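Local coordinates for protein alpha-fucosidase (Bifidobacterium bifidum, PDB 2EAB) that probably hydrolyses alpha-1,2-L-fucosidic linkages, this chain being the catalytic part of a longer, calcium-binding glycoside hydrolase family 95 protein, at residues A[284-292]-A[446-457]. Numbering follows the deposited sequence.
Sequences YKQKYPSYR and EYVEGLVKPGRV. With EDO (1,2-ethanediol), chain H.
A loop that follows strand 273-282 of the N-terminal beta domain rests here on the junction between helices 442-450 and 452-463 of the helical catalytic domain. Gln286 and Tyr288 of the loop make most of the contact. With CG beside the carbonyl carbon (chi1 -169°) and the rest of the chain stretched out, Gln286 carries its amide across to Tyr447 and Gly450. NE2 lies 3.5 Å from Tyr447 CA and 3.7 Å from Gly450 CA. The other branch, OE1, lies 3.8 Å from Glu446 OE2, with the amide and carboxylate planes 21° apart and no direct bond between them.

Tyr288 lies against Lys453, Pro454 and Val457 of the second helix. Pro454 N sits over one face of its ring, offset toward the rim, and Pro289 CB of its own loop covers the opposite face. Lys453 CB approaches obliquely, 3.8 Å from Tyr288 CD2. Tyr288 OH touches Val457 CG2 at 3.6 Å. Tyr291 OH adds a contact to Pro454 CG at 3.8 Å.

No direct hydrogen bond joins the two segments. Four waters bridge them. One accepts a weak bond from Gln286 NE2 and donates to Tyr447 O. The others connect Gln286 O to Glu446 OE2, Tyr291 OH to Gly450 O, and Tyr288 O to Lys453 NZ, which also forms a salt bridge with Glu471. Ethanediol, probably from the crystallisation liquor, accepts a nearly straight bond from Tyr288 N at its O2 (2.8 Å, 171°) and donates through O1 to Gly450 O. Gly450 O is thus gripped twice, by diol and water. The interface combines apolar packing of the Tyr288 ring with polar links that run through solvent.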
loop_
_atom_site.group_PDB
_atom_site.type_symbol
_atom_site.label_atom_id
_atom_site.label_comp_id
_atom_site.label_asym_id
_atom_site.label_seq_id
_atom_site.Cartn_x
_atom_site.Cartn_y
_atom_site.Cartn_z
ATOM N N TYR A 284 -10.792 -12.896 15.551
ATOM C CA TYR A 284 -9.388 -12.532 15.351
ATOM C C TYR A 284 -8.983 -11.407 16.299
ATOM O O TYR A 284 -9.777 -10.512 16.577
ATOM C CB TYR A 284 -9.140 -12.068 13.908
ATOM C CG TYR A 284 -7.736 -11.547 13.703
ATOM C CD1 TYR A 284 -6.685 -12.427 13.462
ATOM C CD2 TYR A 284 -7.448 -10.181 13.786
ATOM C CE1 TYR A 284 -5.382 -11.972 13.309
ATOM C CE2 TYR A 284 -6.147 -9.710 13.629
ATOM C CZ TYR A 284 -5.123 -10.608 13.387
ATOM O OH TYR A 284 -3.834 -10.132 13.236
ATOM N N LYS A 285 -7.746 -11.444 16.783
ATOM C CA LYS A 285 -7.146 -10.261 17.394
ATOM C C LYS A 285 -5.669 -10.264 17.062
ATOM O O LYS A 285 -5.038 -11.317 17.064
ATOM C CB LYS A 285 -7.361 -10.246 18.910
ATOM C CG LYS A 285 -7.021 -8.921 19.586
ATOM C CD LYS A 285 -7.387 -8.951 21.067
ATOM C CE LYS A 285 -6.925 -7.703 21.816
ATOM N NZ LYS A 285 -7.523 -6.452 21.279
ATOM N N GLN A 286 -5.114 -9.088 16.785
ATOM C CA GLN A 286 -3.680 -8.982 16.553
ATOM C C GLN A 286 -2.998 -8.926 17.917
ATOM O O GLN A 286 -2.696 -7.843 18.444
ATOM C CB GLN A 286 -3.324 -7.776 15.682
ATOM C CG GLN A 286 -1.870 -7.827 15.219
ATOM C CD GLN A 286 -1.501 -6.742 14.234
ATOM O OE1 GLN A 286 -2.231 -5.768 14.038
ATOM N NE2 GLN A 286 -0.355 -6.905 13.605
ATOM N N LYS A 287 -2.800 -10.113 18.486
ATOM C CA LYS A 287 -2.322 -10.281 19.850
ATOM C C LYS A 287 -1.512 -11.568 19.904
ATOM O O LYS A 287 -2.069 -12.658 19.845
ATOM C CB LYS A 287 -3.507 -10.352 20.827
ATOM C CG LYS A 287 -3.093 -10.463 22.294
ATOM C CD LYS A 287 -4.274 -10.363 23.255
ATOM C CE LYS A 287 -4.607 -11.699 23.895
ATOM N NZ LYS A 287 -5.367 -11.521 25.170
ATOM N N TYR A 288 -0.195 -11.434 19.999
ATOM C CA TYR A 288 0.707 -12.579 20.041
ATOM C C TYR A 288 0.662 -13.198 21.441
ATOM O O TYR A 288 0.678 -12.457 22.423
ATOM C CB TYR A 288 2.136 -12.121 19.713
ATOM C CG TYR A 288 3.158 -13.225 19.801
ATOM C CD1 TYR A 288 3.429 -14.037 18.697
ATOM C CD2 TYR A 288 3.850 -13.467 20.990
ATOM C CE1 TYR A 288 4.353 -15.065 18.774
ATOM C CE2 TYR A 288 4.780 -14.483 21.080
ATOM C CZ TYR A 288 5.030 -15.275 19.972
ATOM O OH TYR A 288 5.953 -16.284 20.087
ATOM N N PRO A 289 0.661 -14.545 21.551
ATOM C CA PRO A 289 0.697 -15.561 20.500
ATOM C C PRO A 289 -0.633 -16.177 20.054
ATOM O O PRO A 289 -0.630 -16.944 19.097
ATOM C CB PRO A 289 1.550 -16.651 21.142
ATOM C CG PRO A 289 1.119 -16.608 22.579
ATOM C CD PRO A 289 0.783 -15.162 22.889
ATOM N N SER A 290 -1.742 -15.877 20.732
ATOM C CA SER A 290 -3.000 -16.603 20.481
ATOM C C SER A 290 -3.829 -16.061 19.322
ATOM O O SER A 290 -4.624 -16.790 18.735
ATOM C CB SER A 290 -3.867 -16.639 21.739
ATOM O OG SER A 290 -4.450 -15.371 21.997
ATOM N N TYR A 291 -3.661 -14.775 19.030
ATOM C CA TYR A 291 -4.376 -14.097 17.943
ATOM C C TYR A 291 -5.899 -14.273 17.979
ATOM O O TYR A 291 -6.545 -14.408 16.937
ATOM C CB TYR A 291 -3.799 -14.474 16.572
ATOM C CG TYR A 291 -2.391 -13.961 16.390
ATOM C CD1 TYR A 291 -2.156 -12.693 15.878
ATOM C CD2 TYR A 291 -1.294 -14.736 16.763
ATOM C CE1 TYR A 291 -0.860 -12.209 15.727
ATOM C CE2 TYR A 291 0.008 -14.267 16.616
ATOM C CZ TYR A 291 0.219 -13.004 16.104
ATOM O OH TYR A 291 1.516 -12.556 15.971
ATOM N N ARG A 292 -6.464 -14.240 19.186
ATOM C CA ARG A 292 -7.916 -14.324 19.380
ATOM C C ARG A 292 -8.395 -13.341 20.437
ATOM O O ARG A 292 -7.646 -12.993 21.348
ATOM C CB ARG A 292 -8.341 -15.739 19.791
ATOM C CG ARG A 292 -8.036 -16.834 18.780
ATOM C CD ARG A 292 -8.847 -16.670 17.498
ATOM N NE ARG A 292 -8.710 -17.829 16.614
ATOM C CZ ARG A 292 -7.741 -17.988 15.718
ATOM N NH1 ARG A 292 -6.800 -17.060 15.564
ATOM N NH2 ARG A 292 -7.711 -19.084 14.973
ATOM N N GLU A 446 0.472 -0.177 13.422
ATOM C CA GLU A 446 0.119 -1.251 14.342
ATOM C C GLU A 446 0.583 -2.625 13.847
ATOM O O GLU A 446 1.020 -3.456 14.638
ATOM C CB GLU A 446 -1.380 -1.262 14.634
ATOM C CG GLU A 446 -1.730 -2.261 15.738
ATOM C CD GLU A 446 -3.209 -2.382 16.045
ATOM O OE1 GLU A 446 -3.998 -1.503 15.651
ATOM O OE2 GLU A 446 -3.583 -3.382 16.695
ATOM N N TYR A 447 0.512 -2.848 12.539
ATOM C CA TYR A 447 0.962 -4.111 11.952
ATOM C C TYR A 447 2.460 -4.321 12.160
ATOM O O TYR A 447 2.901 -5.418 12.500
ATOM C CB TYR A 447 0.626 -4.149 10.461
ATOM C CG TYR A 447 0.933 -5.480 9.818
ATOM C CD1 TYR A 447 0.062 -6.558 9.966
ATOM C CD2 TYR A 447 2.100 -5.664 9.078
ATOM C CE1 TYR A 447 0.336 -7.787 9.391
ATOM C CE2 TYR A 447 2.389 -6.895 8.503
ATOM C CZ TYR A 447 1.501 -7.949 8.658
ATOM O OH TYR A 447 1.806 -9.166 8.086
ATOM N N VAL A 448 3.240 -3.265 11.948
ATOM C CA VAL A 448 4.685 -3.364 12.090
ATOM C C VAL A 448 5.039 -3.540 13.572
ATOM O O VAL A 448 5.883 -4.365 13.912
ATOM C CB VAL A 448 5.401 -2.170 11.418
ATOM C CG1 VAL A 448 6.905 -2.232 11.669
ATOM C CG2 VAL A 448 5.122 -2.183 9.915
ATOM N N GLU A 449 4.354 -2.810 14.456
ATOM C CA GLU A 449 4.473 -3.073 15.898
ATOM C C GLU A 449 4.133 -4.531 16.200
ATOM O O GLU A 449 4.784 -5.170 17.029
ATOM C CB GLU A 449 3.594 -2.126 16.715
ATOM C CG GLU A 449 4.089 -0.690 16.674
ATOM C CD GLU A 449 3.126 0.320 17.273
ATOM O OE1 GLU A 449 1.895 0.126 17.189
ATOM O OE2 GLU A 449 3.614 1.349 17.798
ATOM N N GLY A 450 3.134 -5.053 15.491
ATOM C CA GLY A 450 2.704 -6.442 15.623
ATOM C C GLY A 450 3.730 -7.471 15.180
ATOM O O GLY A 450 3.637 -8.641 15.551
ATOM N N LEU A 451 4.711 -7.050 14.383
ATOM C CA LEU A 451 5.787 -7.944 13.970
ATOM C C LEU A 451 6.857 -8.122 15.037
ATOM O O LEU A 451 7.676 -9.032 14.937
ATOM C CB LEU A 451 6.438 -7.459 12.673
ATOM C CG LEU A 451 5.543 -7.391 11.433
ATOM C CD1 LEU A 451 6.309 -6.790 10.265
ATOM C CD2 LEU A 451 4.987 -8.761 11.059
ATOM N N VAL A 452 6.871 -7.274 16.065
ATOM C CA VAL A 452 7.982 -7.289 17.012
ATOM C C VAL A 452 8.033 -8.576 17.837
ATOM O O VAL A 452 9.069 -9.236 17.871
ATOM C CB VAL A 452 8.020 -6.018 17.888
ATOM C CG1 VAL A 452 9.142 -6.103 18.919
ATOM C CG2 VAL A 452 8.190 -4.776 17.009
ATOM N N LYS A 453 6.937 -8.932 18.500
ATOM C CA LYS A 453 6.933 -10.152 19.310
ATOM C C LYS A 453 7.240 -11.430 18.510
ATOM O O LYS A 453 8.179 -12.142 18.857
ATOM C CB LYS A 453 5.646 -10.279 20.129
ATOM C CG LYS A 453 5.560 -9.285 21.277
ATOM C CD LYS A 453 4.290 -9.481 22.076
ATOM C CE LYS A 453 4.229 -8.514 23.244
ATOM N NZ LYS A 453 2.987 -8.711 24.033
ATOM N N PRO A 454 6.477 -11.720 17.438
ATOM C CA PRO A 454 6.853 -12.908 16.656
ATOM C C PRO A 454 8.236 -12.770 16.011
ATOM O O PRO A 454 8.986 -13.745 15.934
ATOM C CB PRO A 454 5.745 -12.999 15.602
ATOM C CG PRO A 454 5.188 -11.610 15.503
ATOM C CD PRO A 454 5.271 -11.068 16.892
ATOM N N GLY A 455 8.584 -11.555 15.597
ATOM C CA GLY A 455 9.860 -11.306 14.939
ATOM C C GLY A 455 11.065 -11.492 15.839
ATOM O O GLY A 455 12.162 -11.769 15.351
ATOM N N ARG A 456 10.879 -11.345 17.149
ATOM C CA ARG A 456 11.955 -11.621 18.100
ATOM C C ARG A 456 12.298 -13.113 18.121
ATOM O O ARG A 456 13.449 -13.484 18.349
ATOM C CB ARG A 456 11.596 -11.114 19.499
ATOM C CG ARG A 456 11.745 -9.610 19.650
ATOM C CD ARG A 456 11.129 -9.130 20.938
ATOM N NE ARG A 456 11.346 -7.707 21.165
ATOM C CZ ARG A 456 10.822 -7.029 22.182
ATOM N NH1 ARG A 456 10.057 -7.641 23.080
ATOM N NH2 ARG A 456 11.078 -5.737 22.313
ATOM N N VAL A 457 11.302 -13.965 17.883
ATOM C CA VAL A 457 11.533 -15.402 17.757
ATOM C C VAL A 457 12.389 -15.670 16.518
ATOM O O VAL A 457 13.385 -16.381 16.587
ATOM C CB VAL A 457 10.209 -16.206 17.679
ATOM C CG1 VAL A 457 10.483 -17.700 17.613
ATOM C CG2 VAL A 457 9.315 -15.896 18.873
HETATM C C1 EDO H . 1.030 -9.019 17.761
HETATM O O1 EDO H . 2.445 -9.085 18.023
HETATM C C2 EDO H . 0.241 -8.244 18.883
HETATM O O2 EDO H . 0.634 -8.798 20.131
HETATM O O HOH W 1 1.836 -8.087 12.644
HETATM O O HOH W 2 -1.967 -5.199 17.922
HETATM O O HOH W 3 0.577 -9.762 23.025
HETATM O O HOH W 4 1.731 -10.371 14.496
#